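Local coordinates for hypothetical protein (Catenulispora acidiphila, PDB 4H3U) that is of unknown function but has a ketosteroid isomerase-like (SnoaL-like) fold and may take part in trimethylamine metabolism, at residues T32-A37 and V87-A92. Numbering follows the deposited sequence.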
loop_
_atom_site.group_PDB
_atom_site.type_symbol
_atom_site.label_atom_id
_atom_site.label_comp_id
_atom_site.label_asym_id
_atom_site.label_seq_id
_atom_site.Cartn_x
_atom_site.Cartn_y
_atom_site.Cartn_z
ATOM N N THR A 32 15.382 -8.379 -5.617
ATOM C CA THR A 32 15.774 -9.694 -5.113
ATOM C C THR A 32 16.612 -9.531 -3.834
ATOM O O THR A 32 16.416 -10.284 -2.877
ATOM C CB THR A 32 16.531 -10.447 -6.218
ATOM O OG1 THR A 32 15.675 -10.511 -7.352
ATOM C CG2 THR A 32 16.970 -11.809 -5.774
ATOM N N ALA A 33 17.511 -8.548 -3.801
ATOM C CA ALA A 33 18.357 -8.310 -2.650
ATOM C C ALA A 33 17.536 -7.868 -1.440
ATOM O O ALA A 33 17.769 -8.282 -0.313
ATOM C CB ALA A 33 19.439 -7.295 -2.938
ATOM N N TRP A 34 16.562 -6.999 -1.677
ATOM C CA TRP A 34 15.665 -6.502 -0.618
ATOM C C TRP A 34 14.865 -7.662 -0.003
ATOM O O TRP A 34 14.775 -7.777 1.219
ATOM C CB TRP A 34 14.792 -5.405 -1.226
ATOM C CG TRP A 34 13.640 -4.926 -0.390
ATOM C CD1 TRP A 34 13.625 -3.851 0.469
ATOM C CD2 TRP A 34 12.289 -5.434 -0.409
ATOM N NE1 TRP A 34 12.369 -3.703 1.010
ATOM C CE2 TRP A 34 11.527 -4.623 0.449
ATOM C CE3 TRP A 34 11.643 -6.437 -1.120
ATOM C CZ2 TRP A 34 10.175 -4.812 0.625
ATOM C CZ3 TRP A 34 10.290 -6.614 -0.952
ATOM C CH2 TRP A 34 9.572 -5.808 -0.082
ATOM N N ALA A 35 14.311 -8.512 -0.865
ATOM C CA ALA A 35 13.553 -9.668 -0.365
ATOM C C ALA A 35 14.426 -10.639 0.415
ATOM O O ALA A 35 14.007 -11.154 1.468
ATOM C CB ALA A 35 12.824 -10.380 -1.475
ATOM N N ALA A 36 15.648 -10.865 -0.075
ATOM C CA ALA A 36 16.565 -11.774 0.594
ATOM C C ALA A 36 16.976 -11.190 1.960
ATOM O O ALA A 36 17.142 -11.930 2.939
ATOM C CB ALA A 36 17.778 -12.055 -0.263
ATOM N N ALA A 37 17.144 -9.877 2.036
ATOM C CA ALA A 37 17.507 -9.216 3.287
ATOM C C ALA A 37 16.366 -9.349 4.300
ATOM O O ALA A 37 16.563 -9.701 5.458
ATOM C CB ALA A 37 17.854 -7.762 3.027
ATOM N N VAL A 87 9.569 -12.586 2.921
ATOM C CA VAL A 87 9.021 -11.731 1.880
ATOM C C VAL A 87 9.321 -12.357 0.528
ATOM O O VAL A 87 10.459 -12.634 0.244
ATOM C CB VAL A 87 9.634 -10.319 1.933
ATOM C CG1 VAL A 87 9.199 -9.497 0.749
ATOM C CG2 VAL A 87 9.267 -9.633 3.244
ATOM N N THR A 88 8.258 -12.654 -0.233
ATOM C CA THR A 88 8.402 -13.263 -1.548
ATOM C C THR A 88 7.924 -12.262 -2.582
ATOM O O THR A 88 6.986 -11.515 -2.371
ATOM C CB THR A 88 7.610 -14.571 -1.655
ATOM O OG1 THR A 88 6.241 -14.316 -1.456
ATOM C CG2 THR A 88 8.055 -15.546 -0.622
ATOM N N ILE A 89 8.585 -12.228 -3.729
ATOM C CA ILE A 89 8.237 -11.323 -4.794
ATOM C C ILE A 89 7.206 -11.933 -5.730
ATOM O O ILE A 89 7.447 -13.001 -6.309
ATOM C CB ILE A 89 9.510 -10.980 -5.585
ATOM C CG1 ILE A 89 10.603 -10.390 -4.670
ATOM C CG2 ILE A 89 9.192 -10.017 -6.731
ATOM C CD1 ILE A 89 10.160 -9.166 -3.882
ATOM N N THR A 90 6.101 -11.244 -5.897
ATOM C CA THR A 90 5.058 -11.605 -6.842
ATOM C C THR A 90 5.410 -11.043 -8.208
ATOM O O THR A 90 5.440 -11.783 -9.204
ATOM C CB THR A 90 3.692 -11.103 -6.388
ATOM O OG1 THR A 90 3.442 -11.589 -5.071
ATOM C CG2 THR A 90 2.600 -11.599 -7.318
ATOM N N LYS A 91 5.696 -9.735 -8.269
ATOM C CA LYS A 91 6.160 -9.093 -9.491
ATOM C C LYS A 91 6.761 -7.751 -9.127
ATOM O O LYS A 91 6.511 -7.255 -8.053
ATOM C CB LYS A 91 5.068 -8.971 -10.542
ATOM C CG LYS A 91 3.965 -8.069 -10.130
ATOM C CD LYS A 91 2.825 -7.897 -11.149
ATOM C CE LYS A 91 2.061 -9.180 -11.370
ATOM N NZ LYS A 91 0.998 -8.940 -12.391
ATOM N N ALA A 92 7.589 -7.216 -9.989
ATOM C CA ALA A 92 8.173 -5.933 -9.751
ATOM C C ALA A 92 8.454 -5.284 -11.082
ATOM O O ALA A 92 8.664 -5.977 -12.073
ATOM C CB ALA A 92 9.437 -6.037 -8.911
#
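In this ketosteroid isomerase-like alpha+beta fold, helix 29-39 packs on the curved sheet, and here W34 and A35 meet V87 and I89 of strand 82-95. That strand is the outermost on its side of the sheet within the chain. The axis of the helix segment passes 7.6 Å from that of strand 87-89 and runs nearly antiparallel to it, at 157°. V87 and I89 point toward the helix, while T88 between them points away. The six-membered ring of W34 meets the strand through CZ3 and CH2. With CG anti to the backbone N (chi1 170°), the far end of the ring comes nearer to the strand than its CB does. CZ3 of W34 lies 3.5 Å from CG1 of V87, and CH2 of W34 lies 3.8 Å from the same methyl. The two side chains cross at about a right angle. The methyl CD1 of I89 meets the same ring at its edge, in the ring plane, 3.9 Å from W34 CZ3. A35 supplies only a methyl. Its CB sits 3.8 Å from CD1 of I89 and 3.7 Å from the carbonyl O of V87. The small side chain is consistent with the close backbones, with the CA atoms of A35 and V87 5.5 Å apart. W34 also packs edge-to-face with W38, and its NE1 makes a weak hydrogen bond to OD2 of D134. An alanine in place of W34 would probably leave V87 CG1 and I89 CD1 without their aromatic neighbour and D134 without this weak donor. T39 supplies directional bonds between the two elements, its OG1 pairing with A35 O and V87 N. Between the side chains the contact is apolar and rests on van der Waals packing and buried hydrocarbon.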